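PDB 6ZGQ: AceL NrdHF-1-1 Intein from Metagenome, which excises itself, in its active form, from a precursor and joins the flanking segments by protein splicing, as a naturally split class 3 intein, here a splice-inactive variant. Local coordinates for residues P94-F100 / R112-V118; F35-K40 / E79-K85; F100-E104 / N149-T153; I58-E62 / A89-E93. One frame throughout, in Å; residues are numbered along the deposited sequence. Where two conformers were deposited one is given.

Contact 1: residues P94-F100 / R112-V118; sequences PSEDKYF and RIKSTDV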
loop_
_atom_site.group_PDB
_atom_site.type_symbol
_atom_site.label_atom_id
_atom_site.label_comp_id
_atom_site.label_asym_id
_atom_site.label_seq_id
_atom_site.Cartn_x
_atom_site.Cartn_y
_atom_site.Cartn_z
ATOM N N PRO A 94 -15.247 -2.963 -4.957
ATOM C CA PRO A 94 -15.616 -2.866 -3.546
ATOM C C PRO A 94 -16.873 -3.680 -3.229
ATOM O O PRO A 94 -17.753 -3.814 -4.083
ATOM C CB PRO A 94 -15.846 -1.357 -3.320
ATOM C CG PRO A 94 -16.010 -0.765 -4.673
ATOM C CD PRO A 94 -15.269 -1.653 -5.631
ATOM N N SER A 95 -16.906 -4.235 -2.016
ATOM C CA SER A 95 -18.053 -4.975 -1.471
ATOM C C SER A 95 -18.039 -4.837 0.060
ATOM O O SER A 95 -16.978 -4.547 0.642
ATOM C CB SER A 95 -18.008 -6.446 -1.893
ATOM O OG SER A 95 -16.769 -7.037 -1.554
ATOM N N GLU A 96 -19.212 -5.009 0.674
ATOM C CA GLU A 96 -19.399 -4.861 2.125
ATOM C C GLU A 96 -18.599 -5.905 2.918
ATOM O O GLU A 96 -18.359 -5.693 4.110
ATOM C CB GLU A 96 -20.892 -4.921 2.471
ATOM C CG GLU A 96 -21.670 -3.759 1.868
ATOM C CD GLU A 96 -23.062 -3.579 2.443
ATOM O OE1 GLU A 96 -23.756 -4.583 2.705
ATOM O OE2 GLU A 96 -23.471 -2.411 2.624
ATOM N N ASP A 97 -18.173 -6.989 2.245
ATOM C CA ASP A 97 -17.450 -8.118 2.863
ATOM C C ASP A 97 -15.929 -8.063 2.631
ATOM O O ASP A 97 -15.214 -8.958 3.112
ATOM C CB ASP A 97 -18.043 -9.471 2.399
ATOM C CG ASP A 97 -17.613 -9.878 0.985
ATOM O OD1 ASP A 97 -17.415 -8.994 0.120
ATOM O OD2 ASP A 97 -17.489 -11.099 0.742
ATOM N N LYS A 98 -15.451 -7.033 1.910
ATOM C CA LYS A 98 -14.008 -6.795 1.682
ATOM C C LYS A 98 -13.582 -5.531 2.429
ATOM O O LYS A 98 -14.212 -4.482 2.251
ATOM C CB LYS A 98 -13.688 -6.631 0.189
ATOM C CG LYS A 98 -13.769 -7.906 -0.645
ATOM C CD LYS A 98 -13.477 -7.617 -2.108
ATOM C CE LYS A 98 -14.237 -8.543 -3.041
ATOM N NZ LYS A 98 -14.340 -7.947 -4.400
ATOM N N TYR A 99 -12.514 -5.640 3.224
ATOM C CA TYR A 99 -12.063 -4.596 4.155
ATOM C C TYR A 99 -10.608 -4.238 3.893
ATOM O O TYR A 99 -9.772 -5.143 3.845
ATOM C CB TYR A 99 -12.207 -5.095 5.597
ATOM C CG TYR A 99 -13.627 -5.435 5.957
ATOM C CD1 TYR A 99 -14.169 -6.678 5.648
ATOM C CD2 TYR A 99 -14.438 -4.509 6.587
ATOM C CE1 TYR A 99 -15.481 -6.989 5.967
ATOM C CE2 TYR A 99 -15.748 -4.806 6.908
ATOM C CZ TYR A 99 -16.267 -6.046 6.601
ATOM O OH TYR A 99 -17.570 -6.339 6.924
ATOM N N PHE A 100 -10.324 -2.938 3.713
ATOM C CA PHE A 100 -8.951 -2.410 3.672
ATOM C C PHE A 100 -8.416 -2.333 5.108
ATOM O O PHE A 100 -9.213 -2.260 6.058
ATOM C CB PHE A 100 -8.893 -1.041 2.972
ATOM C CG PHE A 100 -9.137 -1.105 1.488
ATOM C CD1 PHE A 100 -8.318 -1.869 0.669
ATOM C CD2 PHE A 100 -10.176 -0.387 0.909
ATOM C CE1 PHE A 100 -8.533 -1.918 -0.698
ATOM C CE2 PHE A 100 -10.407 -0.447 -0.454
ATOM C CZ PHE A 100 -9.579 -1.206 -1.259
ATOM N N ARG A 112 -10.215 -2.410 10.368
ATOM C CA ARG A 112 -10.711 -2.885 9.074
ATOM C C ARG A 112 -11.914 -2.023 8.688
ATOM O O ARG A 112 -12.884 -1.961 9.452
ATOM C CB ARG A 112 -11.063 -4.379 9.154
ATOM C CG ARG A 112 -9.854 -5.261 9.450
ATOM C CD ARG A 112 -10.150 -6.248 10.562
ATOM N NE ARG A 112 -9.007 -7.112 10.865
ATOM C CZ ARG A 112 -8.259 -7.046 11.963
ATOM N NH1 ARG A 112 -8.497 -6.140 12.906
ATOM N NH2 ARG A 112 -7.251 -7.893 12.117
ATOM N N ILE A 113 -11.808 -1.329 7.548
ATOM C CA ILE A 113 -12.872 -0.445 7.027
ATOM C C ILE A 113 -13.482 -1.077 5.774
ATOM O O ILE A 113 -12.746 -1.671 4.980
ATOM C CB ILE A 113 -12.355 0.990 6.748
ATOM C CG1 ILE A 113 -11.145 0.988 5.798
ATOM C CG2 ILE A 113 -12.000 1.674 8.062
ATOM C CD1 ILE A 113 -11.069 2.210 4.914
ATOM N N LYS A 114 -14.810 -0.974 5.632
ATOM C CA LYS A 114 -15.538 -1.492 4.463
ATOM C C LYS A 114 -15.003 -0.807 3.202
ATOM O O LYS A 114 -14.889 0.419 3.187
ATOM C CB LYS A 114 -17.053 -1.264 4.605
ATOM C CG LYS A 114 -17.745 -2.243 5.540
ATOM C CD LYS A 114 -19.206 -1.897 5.755
ATOM C CE LYS A 114 -20.061 -2.269 4.557
ATOM N NZ LYS A 114 -21.450 -1.758 4.723
ATOM N N SER A 115 -14.644 -1.608 2.189
ATOM C CA SER A 115 -14.121 -1.109 0.909
ATOM C C SER A 115 -15.151 -0.201 0.214
ATOM O O SER A 115 -14.755 0.691 -0.541
ATOM C CB SER A 115 -13.710 -2.265 -0.005
ATOM O OG SER A 115 -14.755 -3.203 -0.156
ATOM N N THR A 116 -16.442 -0.426 0.491
ATOM C CA THR A 116 -17.551 0.374 -0.057
ATOM C C THR A 116 -17.575 1.796 0.536
ATOM O O THR A 116 -18.344 2.631 0.063
ATOM C CB THR A 116 -18.913 -0.325 0.167
ATOM O OG1 THR A 116 -19.043 -0.687 1.545
ATOM C CG2 THR A 116 -19.031 -1.583 -0.691
ATOM N N ASP A 117 -16.740 2.058 1.550
ATOM C CA ASP A 117 -16.572 3.406 2.145
ATOM C C ASP A 117 -15.399 4.132 1.467
ATOM O O ASP A 117 -15.067 5.234 1.884
ATOM C CB ASP A 117 -16.263 3.345 3.657
ATOM C CG ASP A 117 -17.466 2.966 4.531
ATOM O OD1 ASP A 117 -18.608 2.881 4.039
ATOM O OD2 ASP A 117 -17.248 2.762 5.739
ATOM N N VAL A 118 -14.778 3.508 0.455
ATOM C CA VAL A 118 -13.555 4.004 -0.205
ATOM C C VAL A 118 -13.864 4.246 -1.687
ATOM O O VAL A 118 -14.138 3.291 -2.425
ATOM C CB VAL A 118 -12.387 2.993 -0.055
ATOM C CG1 VAL A 118 -11.117 3.460 -0.769
ATOM C CG2 VAL A 118 -12.091 2.736 1.418
HETATM O O HOH W 1 -21.883 -0.182 1.365
#
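Phe100, Ser115 and Lys114 bury the most surface where the chain leading into strand 98-104 meets the end of strand 109-114. Phe100 pairs with Ile113 as an antiparallel hydrogen-bonded pair: Ile113 N donates to Phe100 O at 3.1 Å, while the return bond from Phe100 N to Ile113 O, 3.0 Å, is bent and weak. A large apolar ring suits this buried spot, with CD2 of Phe100 3.7 Å from CG2 of Val118 at the ring edge and CE2 3.8 Å from CB of Ser115. Ser115, first residue of a 3-10 turn, extends the pairing, since its N bonds to Lys98 O at 2.9 Å. Its small hydroxyl sits at the mouth of the type I turn from Ser95 to Lys98: OG accepts from Ser95 N (3.0 Å) and lies 2.7 Å from Ser95 O and 2.8 Å from Lys98 O, two possible acceptors for its one proton. Lys114 and Tyr99 form a non-hydrogen-bonded pair with both side chains on the same face. The aliphatic part of Lys114 packs against the tyrosine, CG 3.5 Å from CE2 of Tyr99, and its NZ reaches OE2 of Glu96 at 3.0 Å in a weakly hydrogen-bonded salt bridge; a water joins that oxygen to OG1 of Thr116. These bonds fasten the open end of an antiparallel beta hairpin, strands 98-104 and 109-114, of the all-beta intein (HINT) fold.

Contact 2: residues F35-K40 / E79-K85; sequences FDMNTK and EQGGEIK
A tight beta hairpin of the intein (HINT) fold, strands 75-80 and 83-88, packs its tip against an Asx-motif loop that links strands 32-35 and 42-45. The hairpin reverses through a type II' turn from Gln80 to Glu83; position 81, at phi 59° and psi -130°, suits glycine, which has no CB to clash. In the loop, OD1 of Asp36 accepts from Thr39 N at 2.7 Å, and Lys40 N bonds to Asp36 O at 2.7 Å, with Lys40 at positive phi (66°).

Met37 and Ile84 bring the backbones closest, CA atoms 5.5 Å apart. Ile84 (m, m) points toward the loop and packs between Met37 (m, t, p) and Phe35 (chi1 t): CG2 lies 3.8 Å from CG of Met37, and CD1 meets the Phe35 ring edge 3.8 Å from CE2. One water bridges the backbones, donating to Met37 O (3.0 Å) and accepting from Ile84 N (2.8 Å). Lys40, extended beyond chi1 (m), spans the gap, its CG 3.9 Å from CG1 of Ile84. Glu79, whose OE1 also binds Arg112, receives that lysine in a salt bridge, NZ of Lys40 to OE2 of Glu79 at 3.0 Å, and the same NZ donates to Gly82 O at 3.0 Å.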
loop_
_atom_site.group_PDB
_atom_site.type_symbol
_atom_site.label_atom_id
_atom_site.label_comp_id
_atom_site.label_asym_id
_atom_site.label_seq_id
_atom_site.Cartn_x
_atom_site.Cartn_y
_atom_site.Cartn_z
ATOM N N PHE A 35 3.783 -6.498 6.619
ATOM C CA PHE A 35 2.623 -7.229 7.146
ATOM C C PHE A 35 2.598 -8.584 6.425
ATOM O O PHE A 35 2.511 -8.628 5.190
ATOM C CB PHE A 35 1.347 -6.417 6.887
ATOM C CG PHE A 35 0.072 -7.052 7.389
ATOM C CD1 PHE A 35 -0.224 -7.087 8.742
ATOM C CD2 PHE A 35 -0.855 -7.572 6.494
ATOM C CE1 PHE A 35 -1.408 -7.644 9.198
ATOM C CE2 PHE A 35 -2.038 -8.134 6.942
ATOM C CZ PHE A 35 -2.313 -8.175 8.296
ATOM N N ASP A 36 2.723 -9.673 7.189
ATOM C CA ASP A 36 2.752 -11.029 6.617
ATOM C C ASP A 36 1.308 -11.447 6.312
ATOM O O ASP A 36 0.478 -11.481 7.226
ATOM C CB ASP A 36 3.440 -12.012 7.566
ATOM C CG ASP A 36 3.579 -13.387 6.962
ATOM O OD1 ASP A 36 2.573 -14.125 6.954
ATOM O OD2 ASP A 36 4.679 -13.708 6.468
ATOM N N MET A 37 1.015 -11.718 5.033
ATOM C CA MET A 37 -0.348 -12.023 4.565
ATOM C C MET A 37 -0.855 -13.354 5.127
ATOM O O MET A 37 -2.066 -13.510 5.312
ATOM C CB MET A 37 -0.409 -12.055 3.035
ATOM C CG MET A 37 -0.300 -10.690 2.381
ATOM S SD MET A 37 -0.209 -10.843 0.591
ATOM C CE MET A 37 -1.916 -11.223 0.199
ATOM N N ASN A 38 0.066 -14.292 5.389
ATOM C CA ASN A 38 -0.270 -15.636 5.896
ATOM C C ASN A 38 -0.541 -15.631 7.410
ATOM O O ASN A 38 -1.453 -16.338 7.860
ATOM C CB ASN A 38 0.832 -16.658 5.555
ATOM C CG ASN A 38 1.027 -16.840 4.057
ATOM O OD1 ASN A 38 0.076 -16.762 3.280
ATOM N ND2 ASN A 38 2.265 -17.095 3.648
ATOM N N THR A 39 0.229 -14.833 8.168
ATOM C CA THR A 39 0.208 -14.844 9.645
ATOM C C THR A 39 -0.480 -13.609 10.259
ATOM O O THR A 39 -0.870 -13.668 11.425
ATOM C CB THR A 39 1.638 -14.964 10.228
ATOM O OG1 THR A 39 2.368 -13.766 9.955
ATOM C CG2 THR A 39 2.394 -16.162 9.645
ATOM N N LYS A 40 -0.624 -12.525 9.479
ATOM C CA LYS A 40 -1.188 -11.224 9.923
ATOM C C LYS A 40 -0.302 -10.535 10.965
ATOM O O LYS A 40 -0.788 -9.648 11.677
ATOM C CB LYS A 40 -2.608 -11.368 10.501
ATOM C CG LYS A 40 -3.697 -11.740 9.506
ATOM C CD LYS A 40 -5.027 -11.924 10.224
ATOM C CE LYS A 40 -6.205 -11.993 9.267
ATOM N NZ LYS A 40 -7.485 -12.136 10.011
ATOM N N GLU A 79 -8.806 -7.684 3.639
ATOM C CA GLU A 79 -9.286 -8.855 4.379
ATOM C C GLU A 79 -10.694 -9.182 3.872
ATOM O O GLU A 79 -11.478 -8.255 3.613
ATOM C CB GLU A 79 -9.306 -8.584 5.895
ATOM C CG GLU A 79 -9.575 -9.842 6.713
ATOM C CD GLU A 79 -9.560 -9.642 8.218
ATOM O OE1 GLU A 79 -9.218 -8.537 8.695
ATOM O OE2 GLU A 79 -9.896 -10.616 8.929
ATOM N N GLN A 80 -10.965 -10.477 3.680
ATOM C CA GLN A 80 -12.307 -11.013 3.390
ATOM C C GLN A 80 -12.438 -12.357 4.124
ATOM O O GLN A 80 -11.542 -13.211 4.007
ATOM C CB GLN A 80 -12.507 -11.175 1.884
ATOM C CG GLN A 80 -13.872 -11.712 1.494
ATOM C CD GLN A 80 -13.992 -11.920 0.003
ATOM O OE1 GLN A 80 -12.997 -12.125 -0.690
ATOM N NE2 GLN A 80 -15.217 -11.872 -0.501
ATOM N N GLY A 81 -13.537 -12.536 4.866
ATOM C CA GLY A 81 -13.637 -13.593 5.884
ATOM C C GLY A 81 -12.528 -13.375 6.904
ATOM O O GLY A 81 -12.346 -12.245 7.375
ATOM N N GLY A 82 -11.771 -14.434 7.205
ATOM C CA GLY A 82 -10.618 -14.363 8.111
ATOM C C GLY A 82 -9.273 -14.311 7.398
ATOM O O GLY A 82 -8.238 -14.313 8.073
ATOM N N GLU A 83 -9.296 -14.238 6.059
ATOM C CA GLU A 83 -8.108 -14.405 5.194
ATOM C C GLU A 83 -7.674 -13.057 4.609
ATOM O O GLU A 83 -8.535 -12.211 4.372
ATOM C CB GLU A 83 -8.424 -15.388 4.056
ATOM C CG GLU A 83 -8.749 -16.798 4.540
ATOM C CD GLU A 83 -8.466 -17.877 3.508
ATOM O OE1 GLU A 83 -9.354 -18.724 3.276
ATOM O OE2 GLU A 83 -7.356 -17.891 2.934
ATOM N N ILE A 84 -6.361 -12.870 4.413
ATOM C CA ILE A 84 -5.785 -11.699 3.721
ATOM C C ILE A 84 -5.635 -12.057 2.235
ATOM O O ILE A 84 -4.956 -13.049 1.909
ATOM C CB ILE A 84 -4.413 -11.288 4.315
ATOM C CG1 ILE A 84 -4.521 -10.983 5.819
ATOM C CG2 ILE A 84 -3.831 -10.096 3.566
ATOM C CD1 ILE A 84 -5.409 -9.805 6.180
ATOM N N LYS A 85 -6.280 -11.249 1.377
ATOM C CA LYS A 85 -6.399 -11.454 -0.079
ATOM C C LYS A 85 -5.715 -10.296 -0.812
ATOM O O LYS A 85 -5.524 -9.224 -0.217
ATOM C CB LYS A 85 -7.884 -11.483 -0.505
ATOM C CG LYS A 85 -8.788 -12.437 0.275
ATOM C CD LYS A 85 -8.782 -13.858 -0.270
ATOM C CE LYS A 85 -9.917 -14.685 0.314
ATOM N NZ LYS A 85 -11.192 -14.526 -0.436
HETATM O O HOH W 2 -4.741 -14.946 5.278
#

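Contact 3: residues F100-E104 / N149-T153; sequences FIIVE and NRSVT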
loop_
_atom_site.group_PDB
_atom_site.type_symbol
_atom_site.label_atom_id
_atom_site.label_comp_id
_atom_site.label_asym_id
_atom_site.label_seq_id
_atom_site.Cartn_x
_atom_site.Cartn_y
_atom_site.Cartn_z
ATOM N N PHE A 100 -10.324 -2.938 3.713
ATOM C CA PHE A 100 -8.951 -2.410 3.672
ATOM C C PHE A 100 -8.416 -2.333 5.108
ATOM O O PHE A 100 -9.213 -2.260 6.058
ATOM C CB PHE A 100 -8.893 -1.041 2.972
ATOM C CG PHE A 100 -9.137 -1.105 1.488
ATOM C CD1 PHE A 100 -8.318 -1.869 0.669
ATOM C CD2 PHE A 100 -10.176 -0.387 0.909
ATOM C CE1 PHE A 100 -8.533 -1.918 -0.698
ATOM C CE2 PHE A 100 -10.407 -0.447 -0.454
ATOM C CZ PHE A 100 -9.579 -1.206 -1.259
ATOM N N ILE A 101 -7.085 -2.365 5.241
ATOM C CA ILE A 101 -6.387 -2.540 6.525
ATOM C C ILE A 101 -5.666 -1.235 6.897
ATOM O O ILE A 101 -4.685 -0.877 6.236
ATOM C CB ILE A 101 -5.386 -3.723 6.444
ATOM C CG1 ILE A 101 -6.089 -4.990 5.924
ATOM C CG2 ILE A 101 -4.736 -3.989 7.801
ATOM C CD1 ILE A 101 -5.152 -6.127 5.552
ATOM N N ILE A 102 -6.194 -0.534 7.916
ATOM C CA ILE A 102 -5.604 0.675 8.525
ATOM C C ILE A 102 -4.861 0.241 9.800
ATOM O O ILE A 102 -5.340 -0.665 10.512
ATOM C CB ILE A 102 -6.693 1.738 8.859
ATOM C CG1 ILE A 102 -7.399 2.227 7.587
ATOM C CG2 ILE A 102 -6.107 2.931 9.609
ATOM C CD1 ILE A 102 -8.646 3.047 7.852
ATOM N N VAL A 103 -3.703 0.865 10.042
ATOM C CA VAL A 103 -2.841 0.625 11.208
ATOM C C VAL A 103 -2.864 1.908 12.054
ATOM O O VAL A 103 -2.287 2.915 11.637
ATOM C CB VAL A 103 -1.395 0.282 10.766
ATOM C CG1 VAL A 103 -0.562 -0.245 11.931
ATOM C CG2 VAL A 103 -1.402 -0.722 9.616
ATOM N N GLU A 104 -3.539 1.877 13.210
ATOM C CA GLU A 104 -3.806 3.093 14.003
ATOM C C GLU A 104 -2.882 3.155 15.226
ATOM O O GLU A 104 -2.563 2.106 15.817
ATOM C CB GLU A 104 -5.300 3.208 14.386
ATOM C CG GLU A 104 -5.922 1.942 14.956
ATOM C CD GLU A 104 -7.379 2.085 15.353
ATOM O OE1 GLU A 104 -7.958 3.176 15.160
ATOM O OE2 GLU A 104 -7.950 1.088 15.858
ATOM N N ASN A 149 -2.130 8.913 8.183
ATOM C CA ASN A 149 -2.833 7.620 8.311
ATOM C C ASN A 149 -1.986 6.517 7.683
ATOM O O ASN A 149 -1.482 6.704 6.567
ATOM C CB ASN A 149 -4.209 7.643 7.628
ATOM C CG ASN A 149 -5.101 8.763 8.120
ATOM O OD1 ASN A 149 -5.562 9.589 7.331
ATOM N ND2 ASN A 149 -5.346 8.802 9.422
ATOM N N ARG A 150 -1.843 5.392 8.390
ATOM C CA ARG A 150 -1.070 4.231 7.928
ATOM C C ARG A 150 -2.043 3.127 7.484
ATOM O O ARG A 150 -3.113 2.977 8.082
ATOM C CB ARG A 150 -0.102 3.762 9.029
ATOM C CG ARG A 150 0.885 4.851 9.423
ATOM C CD ARG A 150 2.043 4.412 10.303
ATOM N NE ARG A 150 2.904 5.574 10.505
ATOM C CZ ARG A 150 2.649 6.579 11.341
ATOM N NH1 ARG A 150 1.563 6.580 12.112
ATOM N NH2 ARG A 150 3.499 7.596 11.415
ATOM N N SER A 151 -1.687 2.423 6.403
ATOM C CA SER A 151 -2.484 1.327 5.823
ATOM C C SER A 151 -1.561 0.306 5.166
ATOM O O SER A 151 -0.398 0.629 4.889
ATOM C CB SER A 151 -3.489 1.865 4.802
ATOM O OG SER A 151 -2.848 2.544 3.728
ATOM N N VAL A 152 -2.074 -0.910 4.944
ATOM C CA VAL A 152 -1.314 -2.017 4.334
ATOM C C VAL A 152 -1.542 -1.936 2.820
ATOM O O VAL A 152 -2.682 -1.732 2.392
ATOM C CB VAL A 152 -1.752 -3.394 4.910
ATOM C CG1 VAL A 152 -1.110 -4.571 4.180
ATOM C CG2 VAL A 152 -1.434 -3.475 6.401
ATOM N N THR A 153 -0.463 -2.037 2.041
ATOM C CA THR A 153 -0.525 -2.054 0.570
ATOM C C THR A 153 0.360 -3.195 0.051
ATOM O O THR A 153 1.257 -3.635 0.779
ATOM C CB THR A 153 -0.102 -0.696 -0.025
ATOM O OG1 THR A 153 -0.612 -0.607 -1.355
ATOM C CG2 THR A 153 1.418 -0.516 -0.034
HETATM O O HOH W 3 -5.085 -2.467 3.057
HETATM O O HOH W 4 -3.745 5.285 10.756
HETATM O O HOH W 5 -0.350 4.578 12.630
#
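Strands 100-104 and 150-153 run antiparallel in the larger sheet of the intein (HINT) fold, their axes 4.4 Å apart at closest approach and 141° between directions. Ile102 and Ser151 form a non-hydrogen-bonded pair with CA atoms only 4.2 Å apart. Direct bonds flank it: Val152 N to Ile101 O and Val103 N to Arg150 O, both 2.9 Å.

Ile101, Val103 and Val152 make a compact apolar patch, where beta-branched side chains suit an extended backbone: CG2 of Val152 lies 3.6 Å from CG2 of Ile101 and 4.2 Å from CG2 of Val103. Ile102 and Ser151 occupy the other face, where the serine hydroxyl finds Gln68. Arg150 keeps its aliphatic base beside Val103, CB to CB 4.1 Å, and sends its guanidinium to Asp20.

Waters extend the pairing. Two bind Val103 O and lead to Arg150, one to its N and one to its NH1; a third accepts from Ile101 N at 3.0 Å and donates to Val152 O at 2.6 Å.

Contact 4: residues I58-E62 / A89-E93; sequences IYHFE and AKDFE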
loop_
_atom_site.group_PDB
_atom_site.type_symbol
_atom_site.label_atom_id
_atom_site.label_comp_id
_atom_site.label_asym_id
_atom_site.label_seq_id
_atom_site.Cartn_x
_atom_site.Cartn_y
_atom_site.Cartn_z
ATOM N N ILE A 58 -3.151 6.369 -12.886
ATOM C CA ILE A 58 -3.147 6.144 -11.435
ATOM C C ILE A 58 -4.558 5.746 -10.994
ATOM O O ILE A 58 -5.534 6.219 -11.606
ATOM C CB ILE A 58 -2.665 7.428 -10.703
ATOM C CG1 ILE A 58 -2.122 7.120 -9.309
ATOM C CG2 ILE A 58 -3.759 8.490 -10.655
ATOM C CD1 ILE A 58 -1.248 8.225 -8.774
ATOM N N TYR A 59 -4.625 4.859 -9.990
ATOM C CA TYR A 59 -5.845 4.509 -9.229
ATOM C C TYR A 59 -5.699 5.087 -7.821
ATOM O O TYR A 59 -4.780 4.680 -7.085
ATOM C CB TYR A 59 -6.038 2.990 -9.144
ATOM C CG TYR A 59 -6.660 2.438 -10.391
ATOM C CD1 TYR A 59 -5.886 2.182 -11.515
ATOM C CD2 TYR A 59 -8.030 2.219 -10.469
ATOM C CE1 TYR A 59 -6.451 1.689 -12.675
ATOM C CE2 TYR A 59 -8.606 1.732 -11.630
ATOM C CZ TYR A 59 -7.813 1.477 -12.731
ATOM O OH TYR A 59 -8.386 0.990 -13.875
ATOM N N HIS A 60 -6.574 6.050 -7.501
ATOM C CA HIS A 60 -6.608 6.759 -6.215
ATOM C C HIS A 60 -7.791 6.230 -5.408
ATOM O O HIS A 60 -8.948 6.499 -5.765
ATOM C CB HIS A 60 -6.706 8.283 -6.424
ATOM C CG HIS A 60 -6.719 9.065 -5.147
ATOM N ND1 HIS A 60 -7.288 10.314 -5.048
ATOM C CD2 HIS A 60 -6.248 8.765 -3.914
ATOM C CE1 HIS A 60 -7.159 10.757 -3.809
ATOM N NE2 HIS A 60 -6.526 9.837 -3.102
ATOM N N PHE A 61 -7.474 5.431 -4.380
ATOM C CA PHE A 61 -8.428 4.917 -3.384
ATOM C C PHE A 61 -8.476 5.925 -2.223
ATOM O O PHE A 61 -7.416 6.258 -1.702
ATOM C CB PHE A 61 -7.963 3.542 -2.868
ATOM C CG PHE A 61 -7.977 2.446 -3.905
ATOM C CD1 PHE A 61 -6.944 2.322 -4.825
ATOM C CD2 PHE A 61 -9.009 1.526 -3.944
ATOM C CE1 PHE A 61 -6.951 1.308 -5.767
ATOM C CE2 PHE A 61 -9.027 0.517 -4.890
ATOM C CZ PHE A 61 -7.995 0.407 -5.804
ATOM N N GLU A 62 -9.667 6.417 -1.851
ATOM C CA GLU A 62 -9.819 7.447 -0.803
ATOM C C GLU A 62 -11.119 7.258 -0.008
ATOM O O GLU A 62 -12.208 7.256 -0.590
ATOM C CB GLU A 62 -9.779 8.866 -1.398
ATOM C CG GLU A 62 -9.765 9.966 -0.333
ATOM C CD GLU A 62 -9.596 11.376 -0.879
ATOM O OE1 GLU A 62 -9.791 11.595 -2.091
ATOM O OE2 GLU A 62 -9.268 12.280 -0.081
ATOM N N ALA A 89 -5.225 -3.282 -8.610
ATOM C CA ALA A 89 -5.976 -2.031 -8.420
ATOM C C ALA A 89 -7.063 -1.845 -9.488
ATOM O O ALA A 89 -8.206 -1.544 -9.147
ATOM C CB ALA A 89 -5.017 -0.848 -8.413
ATOM N N LYS A 90 -6.711 -2.052 -10.761
ATOM C CA LYS A 90 -7.650 -1.889 -11.883
ATOM C C LYS A 90 -8.813 -2.896 -11.843
ATOM O O LYS A 90 -9.854 -2.636 -12.461
ATOM C CB LYS A 90 -6.912 -1.991 -13.229
ATOM C CG LYS A 90 -6.354 -3.373 -13.548
ATOM C CD LYS A 90 -5.540 -3.373 -14.827
ATOM C CE LYS A 90 -5.263 -4.784 -15.315
ATOM N NZ LYS A 90 -4.055 -4.831 -16.178
ATOM N N ASP A 91 -8.632 -4.021 -11.131
ATOM C CA ASP A 91 -9.627 -5.104 -11.040
ATOM C C ASP A 91 -10.483 -5.021 -9.770
ATOM O O ASP A 91 -11.528 -5.671 -9.724
ATOM C CB ASP A 91 -8.945 -6.484 -11.116
ATOM C CG ASP A 91 -8.291 -6.735 -12.461
ATOM O OD1 ASP A 91 -8.890 -6.355 -13.488
ATOM O OD2 ASP A 91 -7.176 -7.291 -12.487
ATOM N N PHE A 92 -10.062 -4.231 -8.769
ATOM C CA PHE A 92 -10.716 -4.222 -7.445
ATOM C C PHE A 92 -12.154 -3.714 -7.553
ATOM O O PHE A 92 -12.390 -2.616 -8.072
ATOM C CB PHE A 92 -9.945 -3.397 -6.401
ATOM C CG PHE A 92 -10.546 -3.475 -5.018
ATOM C CD1 PHE A 92 -10.278 -4.553 -4.182
ATOM C CD2 PHE A 92 -11.411 -2.491 -4.565
ATOM C CE1 PHE A 92 -10.846 -4.636 -2.922
ATOM C CE2 PHE A 92 -11.983 -2.572 -3.308
ATOM C CZ PHE A 92 -11.702 -3.648 -2.485
ATOM N N GLU A 93 -13.097 -4.533 -7.070
ATOM C CA GLU A 93 -14.520 -4.180 -6.973
ATOM C C GLU A 93 -14.910 -4.157 -5.495
ATOM O O GLU A 93 -14.886 -5.194 -4.830
ATOM C CB GLU A 93 -15.401 -5.166 -7.764
ATOM C CG GLU A 93 -15.115 -5.195 -9.267
ATOM C CD GLU A 93 -15.526 -3.933 -10.032
ATOM O OE1 GLU A 93 -15.681 -2.851 -9.420
ATOM O OE2 GLU A 93 -15.677 -4.020 -11.273
#
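This is a buried aromatic packing contact, made by two aromatic side chains of strand 57-63, in the small three-stranded sheet, against side chains and backbone of the loop between strands 83-88 and 98-104. Tyr59 and Phe61, two residues apart in an extended strand, both point toward the loop. Between them fits Ala89, small enough to let the rings close in: its CB is 4.0 Å from CB of Tyr59 and 3.9 Å from CE1 of Phe61. The Tyr59 ring offers its face to Lys90, whose CA sits 3.9 Å from the ring centroid, 27° off the normal, in a CH-pi contact. The lysine's amine leaves for Asn73. Phe61 directs its edge at the face of Phe92 in an offset edge-to-face pair, centroids 6.0 Å apart and planes at 71°. Phe92 N bonds to Ala89 O at 3.3 Å in the folded-back loop, and both side chains point toward the strand. Around this cluster, Ile120 of strand 119-125 touches Tyr59, Phe61 and Phe92, while Met76 of strand 75-80 packs on Phe61 and Ala89.

Overall arrangement
Strand 98-104 ties the contacts together. Contacts 1 and 3 share Phe100 in their ranges, but it pairs only in contact 1; residues 101-103 pair with 150-152 in contact 3. CG2 of Ile113 meets CD1 of Ile102 at 3.6 Å. Contact 2 joins contact 1 through the salt bridge from NE of Arg112 to OE1 of Glu79, 2.6 Å, and contact 3 through CD1 of Ile84 and CD1 of Ile101, 3.7 Å apart. Phe92 of contact 4 packs against Phe100, CE2 to CZ 3.4 Å; contacts 2 and 4 stand farthest apart, centres about 19 Å. Contact 3 probably borders the splicing centre, since OG1 of Thr153 bonds to NE2 of His74, consistent with the conserved block B histidine of inteins.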